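Local coordinates for protein ftsY (Mycoplasma mycoides, PDB 1ZU5) that serves as a signal recognition particle receptor of the SRP54-type family, in which a helical bundle accompanies a P-loop NTPase fold, at residues 93-98 with 281-286; 120-125 with 194-199; 230-235 with 258-263. All coordinates share one frame; numbering follows the deposited sequence.

Contact 1: 93-98 with 281-286; sequences NKKYRI and NIPIKM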
ATOM      1  N   ASN A  93     -14.067   6.620  -3.510  1.00 62.11           N
ATOM      2  CA  ASN A  93     -13.678   6.325  -4.887  1.00 61.85           C
ATOM      3  C   ASN A  93     -12.520   7.191  -5.313  1.00 62.15           C
ATOM      4  O   ASN A  93     -11.559   6.683  -5.916  1.00 62.42           O
ATOM      5  CB  ASN A  93     -14.837   6.481  -5.876  1.00 61.43           C
ATOM      6  CG  ASN A  93     -14.420   6.167  -7.324  1.00 60.06           C
ATOM      7  OD1 ASN A  93     -14.322   4.989  -7.720  1.00 60.46           O
ATOM      8  ND2 ASN A  93     -14.182   7.223  -8.119  1.00 54.23           N
ATOM      9  N   LYS A  94     -12.619   8.490  -5.018  1.00 62.25           N
ATOM     10  CA  LYS A  94     -11.558   9.457  -5.335  1.00 62.45           C
ATOM     11  C   LYS A  94     -10.317   9.204  -4.436  1.00 62.08           C
ATOM     12  O   LYS A  94      -9.204   8.987  -4.964  1.00 62.43           O
ATOM     13  CB  LYS A  94     -12.092  10.897  -5.221  1.00 62.67           C
ATOM     14  CG  LYS A  94     -11.121  11.909  -4.589  1.00 64.26           C
ATOM     15  CD  LYS A  94     -11.497  13.365  -4.937  1.00 66.12           C
ATOM     16  CE  LYS A  94     -11.190  13.622  -6.436  1.00 67.33           C
ATOM     17  NZ  LYS A  94     -11.896  14.853  -6.904  1.00 69.91           N
ATOM     18  N   LYS A  95     -10.531   9.209  -3.106  1.00 61.07           N
ATOM     19  CA  LYS A  95      -9.474   8.881  -2.132  1.00 60.00           C
ATOM     20  C   LYS A  95      -8.600   7.700  -2.583  1.00 58.44           C
ATOM     21  O   LYS A  95      -7.394   7.867  -2.692  1.00 58.46           O
ATOM     22  CB  LYS A  95     -10.083   8.634  -0.732  1.00 60.68           C
ATOM     23  CG  LYS A  95      -9.186   9.076   0.463  1.00 62.76           C
ATOM     24  CD  LYS A  95      -9.872   8.820   1.840  1.00 66.19           C
ATOM     25  CE  LYS A  95      -8.988   9.281   3.105  1.00 67.82           C
ATOM     26  NZ  LYS A  95      -7.956   8.256   3.639  1.00 68.27           N
ATOM     27  N   TYR A  96      -9.176   6.533  -2.874  1.00 56.64           N
ATOM     28  CA  TYR A  96      -8.344   5.379  -3.261  1.00 55.23           C
ATOM     29  C   TYR A  96      -7.858   5.367  -4.722  1.00 53.17           C
ATOM     30  O   TYR A  96      -7.036   4.533  -5.090  1.00 51.18           O
ATOM     31  CB  TYR A  96      -9.019   4.036  -2.968  1.00 56.39           C
ATOM     32  CG  TYR A  96      -9.614   3.827  -1.578  1.00 60.58           C
ATOM     33  CD1 TYR A  96      -9.366   4.720  -0.518  1.00 63.20           C
ATOM     34  CD2 TYR A  96     -10.425   2.704  -1.323  1.00 63.71           C
ATOM     35  CE1 TYR A  96      -9.917   4.513   0.741  1.00 64.50           C
ATOM     36  CE2 TYR A  96     -10.982   2.484  -0.068  1.00 64.89           C
ATOM     37  CZ  TYR A  96     -10.724   3.389   0.961  1.00 66.37           C
ATOM     38  OH  TYR A  96     -11.293   3.167   2.199  1.00 68.49           O
ATOM     39  N   ARG A  97      -8.361   6.278  -5.551  1.00 51.33           N
ATOM     40  CA  ARG A  97      -7.981   6.329  -6.965  1.00 50.20           C
ATOM     41  C   ARG A  97      -6.541   6.796  -7.129  1.00 47.93           C
ATOM     42  O   ARG A  97      -6.107   7.759  -6.503  1.00 46.38           O
ATOM     43  CB  ARG A  97      -8.903   7.291  -7.741  1.00 50.87           C
ATOM     44  CG  ARG A  97      -9.019   7.044  -9.256  1.00 55.08           C
ATOM     45  CD  ARG A  97      -9.643   8.278  -9.986  1.00 61.88           C
ATOM     46  NE  ARG A  97      -8.683   9.001 -10.842  1.00 66.53           N
ATOM     47  CZ  ARG A  97      -8.726  10.314 -11.113  1.00 69.40           C
ATOM     48  NH1 ARG A  97      -9.675  11.082 -10.574  1.00 70.49           N
ATOM     49  NH2 ARG A  97      -7.810  10.869 -11.916  1.00 69.07           N
ATOM     50  N   ILE A  98      -5.814   6.112  -7.990  1.00 46.19           N
ATOM     51  CA  ILE A  98      -4.566   6.611  -8.488  1.00 46.08           C
ATOM     52  C   ILE A  98      -4.875   7.733  -9.441  1.00 46.88           C
ATOM     53  O   ILE A  98      -5.620   7.555 -10.407  1.00 47.42           O
ATOM     54  CB  ILE A  98      -3.836   5.544  -9.272  1.00 46.12           C
ATOM     55  CG1 ILE A  98      -3.461   4.348  -8.356  1.00 44.39           C
ATOM     56  CG2 ILE A  98      -2.698   6.180 -10.088  1.00 43.57           C
ATOM     57  CD1 ILE A  98      -2.226   4.544  -7.561  1.00 43.12           C
ATOM     58  N   ASN A 281      -3.422   7.144   8.122  1.00 33.89           N
ATOM     59  CA  ASN A 281      -4.546   7.801   7.466  1.00 33.78           C
ATOM     60  C   ASN A 281      -4.179   8.147   6.071  1.00 33.71           C
ATOM     61  O   ASN A 281      -4.387   9.270   5.661  1.00 33.26           O
ATOM     62  CB  ASN A 281      -4.964   9.070   8.209  1.00 33.77           C
ATOM     63  CG  ASN A 281      -6.337   9.562   7.799  1.00 35.88           C
ATOM     64  OD1 ASN A 281      -7.176   8.804   7.278  1.00 39.40           O
ATOM     65  ND2 ASN A 281      -6.576  10.852   8.020  1.00 35.90           N
ATOM     66  N   ILE A 282      -3.604   7.181   5.357  1.00 33.76           N
ATOM     67  CA  ILE A 282      -3.270   7.303   3.940  1.00 34.60           C
ATOM     68  C   ILE A 282      -3.904   6.074   3.274  1.00 35.06           C
ATOM     69  O   ILE A 282      -3.771   4.944   3.788  1.00 34.90           O
ATOM     70  CB  ILE A 282      -1.747   7.323   3.653  1.00 34.50           C
ATOM     71  CG1 ILE A 282      -1.138   8.606   4.187  1.00 36.23           C
ATOM     72  CG2 ILE A 282      -1.466   7.292   2.160  1.00 32.53           C
ATOM     73  CD1 ILE A 282       0.330   8.450   4.549  1.00 39.75           C
ATOM     74  N   PRO A 283      -4.680   6.315   2.191  1.00 35.14           N
ATOM     75  CA  PRO A 283      -5.380   5.248   1.542  1.00 34.26           C
ATOM     76  C   PRO A 283      -4.413   4.243   0.916  1.00 33.93           C
ATOM     77  O   PRO A 283      -3.396   4.645   0.346  1.00 34.21           O
ATOM     78  CB  PRO A 283      -6.215   5.993   0.486  1.00 34.61           C
ATOM     79  CG  PRO A 283      -5.544   7.256   0.265  1.00 35.64           C
ATOM     80  CD  PRO A 283      -5.015   7.629   1.592  1.00 34.68           C
ATOM     81  N   ILE A 284      -4.722   2.950   1.051  1.00 32.83           N
ATOM     82  CA  ILE A 284      -4.034   1.893   0.313  1.00 32.60           C
ATOM     83  C   ILE A 284      -4.547   1.928  -1.114  1.00 33.59           C
ATOM     84  O   ILE A 284      -5.742   1.793  -1.312  1.00 34.81           O
ATOM     85  CB  ILE A 284      -4.268   0.510   0.920  1.00 32.28           C
ATOM     86  CG1 ILE A 284      -3.684   0.461   2.328  1.00 32.56           C
ATOM     87  CG2 ILE A 284      -3.612  -0.578   0.058  1.00 29.19           C
ATOM     88  CD1 ILE A 284      -4.153  -0.755   3.201  1.00 33.36           C
ATOM     89  N   LYS A 285      -3.668   2.126  -2.098  1.00 33.54           N
ATOM     90  CA  LYS A 285      -4.092   2.186  -3.498  1.00 33.79           C
ATOM     91  C   LYS A 285      -3.795   0.941  -4.307  1.00 35.55           C
ATOM     92  O   LYS A 285      -4.521   0.621  -5.246  1.00 36.64           O
ATOM     93  CB  LYS A 285      -3.477   3.400  -4.178  1.00 32.98           C
ATOM     94  CG  LYS A 285      -3.908   4.712  -3.479  1.00 32.10           C
ATOM     95  CD  LYS A 285      -3.835   5.890  -4.408  1.00 32.35           C
ATOM     96  CE  LYS A 285      -4.262   7.143  -3.663  1.00 30.94           C
ATOM     97  NZ  LYS A 285      -4.262   8.285  -4.574  1.00 28.20           N
ATOM     98  N   MET A 286      -2.712   0.246  -3.971  1.00 36.89           N
ATOM     99  CA  MET A 286      -2.376  -0.996  -4.621  1.00 38.17           C
ATOM    100  C   MET A 286      -2.034  -1.991  -3.549  1.00 38.59           C
ATOM    101  O   MET A 286      -1.602  -1.647  -2.455  1.00 37.77           O
ATOM    102  CB  MET A 286      -1.193  -0.855  -5.593  1.00 38.87           C
ATOM    103  CG  MET A 286      -1.350   0.226  -6.719  1.00 42.76           C
ATOM    104  SD  MET A 286      -2.550  -0.297  -7.986  1.00 52.34           S
ATOM    105  CE  MET A 286      -1.551  -0.665  -9.438  1.00 49.01           C
TER

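Contact 2: 120-125 with 194-199; sequences TSLAKM and LLLIDT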
ATOM      1  N   THR A 120      10.860  -3.603  -6.958  1.00 31.63           N
ATOM      2  CA  THR A 120       9.831  -4.570  -7.335  1.00 30.19           C
ATOM      3  C   THR A 120       8.479  -3.870  -7.532  1.00 30.89           C
ATOM      4  O   THR A 120       7.766  -4.150  -8.499  1.00 30.96           O
ATOM      5  CB  THR A 120       9.707  -5.675  -6.288  1.00 29.32           C
ATOM      6  OG1 THR A 120      10.912  -6.475  -6.324  1.00 31.16           O
ATOM      7  CG2 THR A 120       8.502  -6.573  -6.572  1.00 26.48           C
ATOM      8  N   SER A 121       8.131  -2.947  -6.645  1.00 30.39           N
ATOM      9  CA  SER A 121       6.874  -2.250  -6.801  1.00 31.56           C
ATOM     10  C   SER A 121       6.861  -1.319  -8.017  1.00 33.01           C
ATOM     11  O   SER A 121       5.887  -1.293  -8.772  1.00 33.39           O
ATOM     12  CB  SER A 121       6.489  -1.527  -5.502  1.00 30.86           C
ATOM     13  OG  SER A 121       6.243  -2.470  -4.456  1.00 27.56           O
ATOM     14  N   LEU A 122       7.912  -0.521  -8.186  1.00 34.92           N
ATOM     15  CA  LEU A 122       8.074   0.264  -9.401  1.00 36.96           C
ATOM     16  C   LEU A 122       7.932  -0.610 -10.636  1.00 38.00           C
ATOM     17  O   LEU A 122       7.167  -0.281 -11.529  1.00 38.82           O
ATOM     18  CB  LEU A 122       9.439   0.941  -9.452  1.00 36.81           C
ATOM     19  CG  LEU A 122       9.688   2.353  -8.961  1.00 38.44           C
ATOM     20  CD1 LEU A 122      11.163   2.628  -9.157  1.00 38.66           C
ATOM     21  CD2 LEU A 122       8.908   3.340  -9.781  1.00 41.68           C
ATOM     22  N   ALA A 123       8.667  -1.718 -10.722  1.00 39.34           N
ATOM     23  CA  ALA A 123       8.531  -2.591 -11.901  1.00 40.12           C
ATOM     24  C   ALA A 123       7.082  -3.026 -12.145  1.00 40.29           C
ATOM     25  O   ALA A 123       6.605  -2.944 -13.265  1.00 41.81           O
ATOM     26  CB  ALA A 123       9.432  -3.793 -11.800  1.00 39.81           C
ATOM     27  N   LYS A 124       6.404  -3.481 -11.097  1.00 39.76           N
ATOM     28  CA  LYS A 124       5.020  -3.952 -11.163  1.00 39.75           C
ATOM     29  C   LYS A 124       4.017  -2.845 -11.529  1.00 40.63           C
ATOM     30  O   LYS A 124       3.074  -3.112 -12.251  1.00 41.10           O
ATOM     31  CB  LYS A 124       4.618  -4.591  -9.822  1.00 39.19           C
ATOM     32  CG  LYS A 124       5.259  -5.932  -9.547  1.00 37.69           C
ATOM     33  CD  LYS A 124       4.774  -6.500  -8.231  1.00 39.88           C
ATOM     34  CE  LYS A 124       5.338  -7.911  -8.042  1.00 40.43           C
ATOM     35  NZ  LYS A 124       4.946  -8.533  -6.742  1.00 43.58           N
ATOM     36  N   MET A 125       4.205  -1.634 -10.995  1.00 41.55           N
ATOM     37  CA  MET A 125       3.451  -0.447 -11.381  1.00 42.87           C
ATOM     38  C   MET A 125       3.668  -0.155 -12.844  1.00 43.66           C
ATOM     39  O   MET A 125       2.727   0.227 -13.521  1.00 43.65           O
ATOM     40  CB  MET A 125       3.939   0.810 -10.655  1.00 43.35           C
ATOM     41  CG  MET A 125       3.609   0.941  -9.215  1.00 45.08           C
ATOM     42  SD  MET A 125       1.880   1.169  -8.938  1.00 51.99           S
ATOM     43  CE  MET A 125       1.597   2.815  -9.582  1.00 46.48           C
ATOM     44  N   LEU A 194       3.678   7.948 -18.497  1.00 43.82           N
ATOM     45  CA  LEU A 194       4.009   7.762 -17.088  1.00 42.51           C
ATOM     46  C   LEU A 194       5.508   7.722 -16.873  1.00 41.27           C
ATOM     47  O   LEU A 194       6.226   6.979 -17.555  1.00 40.89           O
ATOM     48  CB  LEU A 194       3.374   6.471 -16.540  1.00 42.90           C
ATOM     49  CG  LEU A 194       3.552   6.111 -15.057  1.00 43.04           C
ATOM     50  CD1 LEU A 194       2.959   7.172 -14.098  1.00 40.63           C
ATOM     51  CD2 LEU A 194       3.032   4.672 -14.773  1.00 43.24           C
ATOM     52  N   LEU A 195       5.944   8.554 -15.929  1.00 39.33           N
ATOM     53  CA  LEU A 195       7.263   8.506 -15.355  1.00 37.66           C
ATOM     54  C   LEU A 195       7.143   7.961 -13.947  1.00 36.50           C
ATOM     55  O   LEU A 195       6.419   8.530 -13.097  1.00 35.81           O
ATOM     56  CB  LEU A 195       7.913   9.892 -15.295  1.00 36.92           C
ATOM     57  CG  LEU A 195       9.309   9.928 -14.627  1.00 36.32           C
ATOM     58  CD1 LEU A 195      10.333   9.034 -15.318  1.00 34.36           C
ATOM     59  CD2 LEU A 195       9.837  11.349 -14.549  1.00 35.00           C
ATOM     60  N   LEU A 196       7.867   6.869 -13.709  1.00 35.37           N
ATOM     61  CA  LEU A 196       7.981   6.273 -12.368  1.00 34.91           C
ATOM     62  C   LEU A 196       9.373   6.533 -11.783  1.00 33.81           C
ATOM     63  O   LEU A 196      10.384   6.169 -12.391  1.00 33.34           O
ATOM     64  CB  LEU A 196       7.684   4.782 -12.433  1.00 35.32           C
ATOM     65  CG  LEU A 196       6.204   4.392 -12.645  1.00 36.04           C
ATOM     66  CD1 LEU A 196       6.111   2.913 -12.996  1.00 35.71           C
ATOM     67  CD2 LEU A 196       5.319   4.726 -11.438  1.00 36.41           C
ATOM     68  N   ILE A 197       9.416   7.212 -10.634  1.00 31.80           N
ATOM     69  CA  ILE A 197      10.666   7.583  -9.992  1.00 30.86           C
ATOM     70  C   ILE A 197      10.929   6.825  -8.678  1.00 30.66           C
ATOM     71  O   ILE A 197      10.145   6.904  -7.710  1.00 30.35           O
ATOM     72  CB  ILE A 197      10.728   9.118  -9.697  1.00 31.68           C
ATOM     73  CG1 ILE A 197      10.497   9.977 -10.972  1.00 27.97           C
ATOM     74  CG2 ILE A 197      12.052   9.492  -8.976  1.00 29.23           C
ATOM     75  CD1 ILE A 197      10.317  11.425 -10.608  1.00 27.41           C
ATOM     76  N   ASP A 198      12.055   6.112  -8.662  1.00 29.90           N
ATOM     77  CA  ASP A 198      12.590   5.470  -7.465  1.00 30.37           C
ATOM     78  C   ASP A 198      13.361   6.526  -6.667  1.00 31.35           C
ATOM     79  O   ASP A 198      14.467   6.854  -6.980  1.00 32.29           O
ATOM     80  CB  ASP A 198      13.556   4.335  -7.887  1.00 29.20           C
ATOM     81  CG  ASP A 198      13.922   3.444  -6.739  1.00 29.12           C
ATOM     82  OD1 ASP A 198      14.772   2.548  -6.930  1.00 28.37           O
ATOM     83  OD2 ASP A 198      13.353   3.646  -5.628  1.00 25.45           O
ATOM     84  N   THR A 199      12.767   7.088  -5.643  1.00 33.57           N
ATOM     85  CA  THR A 199      13.390   8.165  -4.931  1.00 34.93           C
ATOM     86  C   THR A 199      14.626   7.709  -4.176  1.00 36.71           C
ATOM     87  O   THR A 199      14.866   6.517  -4.003  1.00 36.68           O
ATOM     88  CB  THR A 199      12.406   8.743  -3.923  1.00 34.81           C
ATOM     89  OG1 THR A 199      11.980   7.679  -3.043  1.00 33.03           O
ATOM     90  CG2 THR A 199      11.241   9.361  -4.658  1.00 34.11           C
TER

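Contact 3: 230-235 with 258-263; sequences EVLLVI and GIILTK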
ATOM      1  N   GLU A 230       1.387  11.278  -7.574  1.00 37.26           N
ATOM      2  CA  GLU A 230       1.283  10.160  -6.637  1.00 35.83           C
ATOM      3  C   GLU A 230       2.667  10.101  -5.971  1.00 34.85           C
ATOM      4  O   GLU A 230       3.713  10.332  -6.612  1.00 33.89           O
ATOM      5  CB  GLU A 230       0.979   8.878  -7.413  1.00 35.89           C
ATOM      6  CG  GLU A 230      -0.263   7.989  -7.067  1.00 34.95           C
ATOM      7  CD  GLU A 230      -1.447   8.661  -6.348  1.00 37.32           C
ATOM      8  OE1 GLU A 230      -1.418   8.860  -5.092  1.00 38.11           O
ATOM      9  OE2 GLU A 230      -2.464   8.928  -7.014  1.00 35.24           O
ATOM     10  N   VAL A 231       2.659   9.888  -4.661  1.00 33.99           N
ATOM     11  CA  VAL A 231       3.872   9.601  -3.919  1.00 32.27           C
ATOM     12  C   VAL A 231       3.553   8.351  -3.132  1.00 31.77           C
ATOM     13  O   VAL A 231       2.901   8.431  -2.082  1.00 30.48           O
ATOM     14  CB  VAL A 231       4.258  10.725  -2.955  1.00 32.95           C
ATOM     15  CG1 VAL A 231       5.390  10.243  -2.022  1.00 30.33           C
ATOM     16  CG2 VAL A 231       4.629  11.999  -3.716  1.00 29.03           C
ATOM     17  N   LEU A 232       3.995   7.192  -3.638  1.00 30.84           N
ATOM     18  CA  LEU A 232       3.549   5.931  -3.054  1.00 30.26           C
ATOM     19  C   LEU A 232       4.561   5.266  -2.127  1.00 29.17           C
ATOM     20  O   LEU A 232       5.657   4.959  -2.533  1.00 29.68           O
ATOM     21  CB  LEU A 232       3.090   4.976  -4.161  1.00 30.96           C
ATOM     22  CG  LEU A 232       2.124   5.584  -5.187  1.00 29.86           C
ATOM     23  CD1 LEU A 232       2.115   4.736  -6.445  1.00 29.82           C
ATOM     24  CD2 LEU A 232       0.741   5.697  -4.542  1.00 31.54           C
ATOM     25  N   LEU A 233       4.135   5.056  -0.891  1.00 27.65           N
ATOM     26  CA  LEU A 233       4.842   4.382   0.158  1.00 26.48           C
ATOM     27  C   LEU A 233       4.633   2.843   0.176  1.00 27.34           C
ATOM     28  O   LEU A 233       3.509   2.340   0.299  1.00 26.58           O
ATOM     29  CB  LEU A 233       4.411   5.005   1.493  1.00 25.83           C
ATOM     30  CG  LEU A 233       4.906   4.484   2.871  1.00 23.21           C
ATOM     31  CD1 LEU A 233       6.408   4.409   2.970  1.00 20.96           C
ATOM     32  CD2 LEU A 233       4.224   5.324   4.072  1.00 21.30           C
ATOM     33  N   VAL A 234       5.733   2.103   0.027  1.00 27.92           N
ATOM     34  CA  VAL A 234       5.673   0.658  -0.008  1.00 28.24           C
ATOM     35  C   VAL A 234       5.744   0.178   1.429  1.00 28.85           C
ATOM     36  O   VAL A 234       6.644   0.595   2.184  1.00 29.43           O
ATOM     37  CB  VAL A 234       6.858   0.079  -0.884  1.00 29.10           C
ATOM     38  CG1 VAL A 234       6.961  -1.412  -0.734  1.00 28.40           C
ATOM     39  CG2 VAL A 234       6.681   0.452  -2.354  1.00 26.82           C
ATOM     40  N   ILE A 235       4.757  -0.631   1.837  1.00 29.26           N
ATOM     41  CA  ILE A 235       4.733  -1.248   3.188  1.00 28.93           C
ATOM     42  C   ILE A 235       4.572  -2.765   3.002  1.00 30.66           C
ATOM     43  O   ILE A 235       3.605  -3.228   2.334  1.00 30.94           O
ATOM     44  CB  ILE A 235       3.605  -0.735   4.068  1.00 28.70           C
ATOM     45  CG1 ILE A 235       3.662   0.774   4.174  1.00 28.15           C
ATOM     46  CG2 ILE A 235       3.642  -1.376   5.449  1.00 24.30           C
ATOM     47  CD1 ILE A 235       2.545   1.358   5.035  1.00 27.23           C
ATOM     48  N   GLY A 258      -0.465   7.697  -1.265  1.00 34.66           N
ATOM     49  CA  GLY A 258      -1.087   6.371  -1.261  1.00 32.92           C
ATOM     50  C   GLY A 258      -0.081   5.324  -0.831  1.00 32.73           C
ATOM     51  O   GLY A 258       1.136   5.589  -0.808  1.00 31.78           O
ATOM     52  N   ILE A 259      -0.598   4.141  -0.479  1.00 32.05           N
ATOM     53  CA  ILE A 259       0.238   3.033  -0.035  1.00 31.19           C
ATOM     54  C   ILE A 259       0.167   1.886  -1.009  1.00 30.76           C
ATOM     55  O   ILE A 259      -0.847   1.653  -1.649  1.00 31.33           O
ATOM     56  CB  ILE A 259      -0.133   2.622   1.412  1.00 31.10           C
ATOM     57  CG1 ILE A 259       0.380   3.701   2.377  1.00 34.49           C
ATOM     58  CG2 ILE A 259       0.475   1.292   1.793  1.00 31.54           C
ATOM     59  CD1 ILE A 259      -0.131   3.558   3.690  1.00 34.91           C
ATOM     60  N   ILE A 260       1.297   1.205  -1.170  1.00 30.52           N
ATOM     61  CA  ILE A 260       1.382  -0.084  -1.863  1.00 29.36           C
ATOM     62  C   ILE A 260       1.738  -1.050  -0.776  1.00 29.78           C
ATOM     63  O   ILE A 260       2.865  -1.025  -0.284  1.00 28.89           O
ATOM     64  CB  ILE A 260       2.449  -0.099  -2.923  1.00 28.67           C
ATOM     65  CG1 ILE A 260       2.253   1.104  -3.876  1.00 30.12           C
ATOM     66  CG2 ILE A 260       2.395  -1.424  -3.684  1.00 29.72           C
ATOM     67  CD1 ILE A 260       3.314   1.239  -4.945  1.00 27.16           C
ATOM     68  N   LEU A 261       0.729  -1.822  -0.346  1.00 30.91           N
ATOM     69  CA  LEU A 261       0.854  -2.893   0.632  1.00 31.72           C
ATOM     70  C   LEU A 261       1.249  -4.186  -0.077  1.00 32.57           C
ATOM     71  O   LEU A 261       0.449  -4.845  -0.753  1.00 34.06           O
ATOM     72  CB  LEU A 261      -0.483  -3.068   1.374  1.00 31.34           C
ATOM     73  CG  LEU A 261      -0.659  -4.104   2.476  1.00 29.60           C
ATOM     74  CD1 LEU A 261       0.178  -3.798   3.776  1.00 24.17           C
ATOM     75  CD2 LEU A 261      -2.146  -4.230   2.792  1.00 29.44           C
ATOM     76  N   THR A 262       2.498  -4.560   0.090  1.00 32.71           N
ATOM     77  CA  THR A 262       3.016  -5.711  -0.605  1.00 32.07           C
ATOM     78  C   THR A 262       2.951  -6.932   0.303  1.00 32.58           C
ATOM     79  O   THR A 262       2.810  -6.787   1.538  1.00 32.43           O
ATOM     80  CB  THR A 262       4.471  -5.463  -1.029  1.00 31.65           C
ATOM     81  OG1 THR A 262       5.299  -5.448   0.132  1.00 32.66           O
ATOM     82  CG2 THR A 262       4.619  -4.123  -1.730  1.00 31.02           C
ATOM     83  N   LYS A 263       3.011  -8.126  -0.337  1.00 33.55           N
ATOM     84  CA  LYS A 263       3.155  -9.448   0.303  1.00 33.54           C
ATOM     85  C   LYS A 263       1.990  -9.766   1.192  1.00 33.39           C
ATOM     86  O   LYS A 263       2.128 -10.445   2.214  1.00 32.79           O
ATOM     87  CB  LYS A 263       4.486  -9.561   1.054  1.00 33.55           C
ATOM     88  CG  LYS A 263       5.671  -8.956   0.195  1.00 37.55           C
ATOM     89  CD  LYS A 263       7.014  -9.598   0.460  1.00 42.63           C
ATOM     90  CE  LYS A 263       7.128  -9.982   1.896  1.00 47.54           C
ATOM     91  NZ  LYS A 263       8.492 -10.384   2.243  1.00 50.91           N
TER

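Contact 1: 93-98 with 281-286
K285 and R97 supply the directional bond of this contact: the ammonium NZ of K285 donates to R97 O at 2.7 Å. The approach is bent, with 139° at the carbonyl oxygen, and the nitrogen stands above the carbonyl plane, not in it. With CG beside the backbone N (chi1 -60°) and the rest of the chain extended, the lysine reaches from strand 284-288 past the end of the weakly bonded helix 93-96. Its methylenes run along main-chain oxygens on the way, CG lying 3.5 Å from Y96 O and CE 3.4 Å from K95 O. I98 closes over the aliphatic stem, its CD1 being 3.8 Å from both CB and CD of K285. P283 adds a second packed patch, where its CB approaches Y96 CD1 at 3.5 Å, oblique to the aromatic ring. The Y96 side chain also touches Y86 and T87 of helix 71-87, which reaches I284 as well.

Toward solvent the fit is looser. K95 bends at its last torsion and lays NZ across P283, 3.6 Å from CD, without a hydrogen bond to this segment. N281 nearby is exposed, and its OD1 is bonded to K277. R97 has its CB pointing away from the strand, and its NE makes a weak bond to I98 O.

In contrast, the buried ammonium of K285 has two partners, R97 O and the carboxylate of E230 in a salt bridge. This pairing of a carbonyl dipole with an anion would be expected to keep the lysine protonated and to offset the cost of burying its charge.

Contact 2: 120-125 with 194-199
L122 meets L196 and D198 through an unusual first torsion: chi1 is -94°, well away from a staggered value, while chi2 of 179° spreads the two methyl groups along strand 194-198. Each methyl serves a different residue. CD2 lies 3.3 Å from L196 CB and CD1 lies 3.2 Å from D198 CB, distances short enough to suggest a tight, possibly strained fit, or some inaccuracy in the model of this leucine. The L122 and L196 side chains lie alongside each other, pointing opposite ways, while D198 stands nearly perpendicular to L122.

L196 sends its own branch back to the helix. With CG beside the backbone N, CD1 arrives 3.7 Å from L122 O and 3.8 Å from M125 CB, and the side chain also touches A126. M125 offers little more than its CB here, because its chain bends at chi2 and chi3 and packs against F108 of the neighbouring strand 106-111.

No hydrogen bond joins the two segments; the contact is almost entirely packing of hydrocarbon groups. D198 takes part through its methylene; its side chain also touches T119, and OD2 makes a long, weak ion pair with K118. T199 O accepts a hydrogen bond from K118.

The axes of helix segment 120-125 and strand 194-198 run antiparallel (175°), 9.2 Å apart at their closest. This is the helix-on-sheet packing of a P-loop NTPase: the helix follows a likely Walker A loop, and D198 at the strand's end would correspond to the first residue of the DxxG (G3) element in this family.

Contact 3: 230-235 with 258-263
I235 and I259 meet through their terminal methyls on one face of a parallel strand pair, the product of a beta-alpha-beta crossover in which helix 240-253 joins strand 230-236 to strand 258-262. Their CD1 atoms are 3.7 Å apart, the two side chains meeting at a slant. Each has CG1 beside its backbone N, and both side chains also touch I276 of helix 272-279. L233 and L261 share this face, the latter also against I276.

The opposite face carries L232, V234 and I260. Here the L232 and I260 side chains are set nearly perpendicular, I260 CD1 resting 3.8 Å from L232 CB, and V234 meets T262 in the same way, its CG1 lying 3.7 Å from T262 CG2. Helix 115-131 covers this side, with M125 on L232 and S121 on V234, I260 and T262. G258 has no side chain here, and L232 CD2 settles 3.8 Å from its CA.

Between the faces the backbones exchange four hydrogen bonds. L233 and I235 each donate to one residue of the other strand and accept from another, as in a regular parallel ladder, and I260 likewise bonds both ways. Alpha-carbon hydrogens of L232, I259, V234 and L261 add CH...O contacts to the same carbonyl oxygens. The last rung is T262 N to I235 O at 2.8 Å, and the OG1 of T262 lies 3.6 Å from that same oxygen.

Contact 3 lies near the centre of the chain, with contact 2 some 11 Å away between centres; contact 2 is wholly buried and contact 3 nearly so, whereas contact 1 is only partly buried, with exposed residues along its edge. All three reach the same sheet. Contact 3 pairs two of its strands by main-chain bonds, contact 2 lays a helix on it without any hydrogen bond between its segments, and contact 1 combines apolar packing with a charged lysine. Helix 115-131 ties contacts 2 and 3 together, since its residues also pack on one face of contact 3. Contact 1 joins them through M286 on M125 and the probable K285 N to I259 O bond between neighbouring strands.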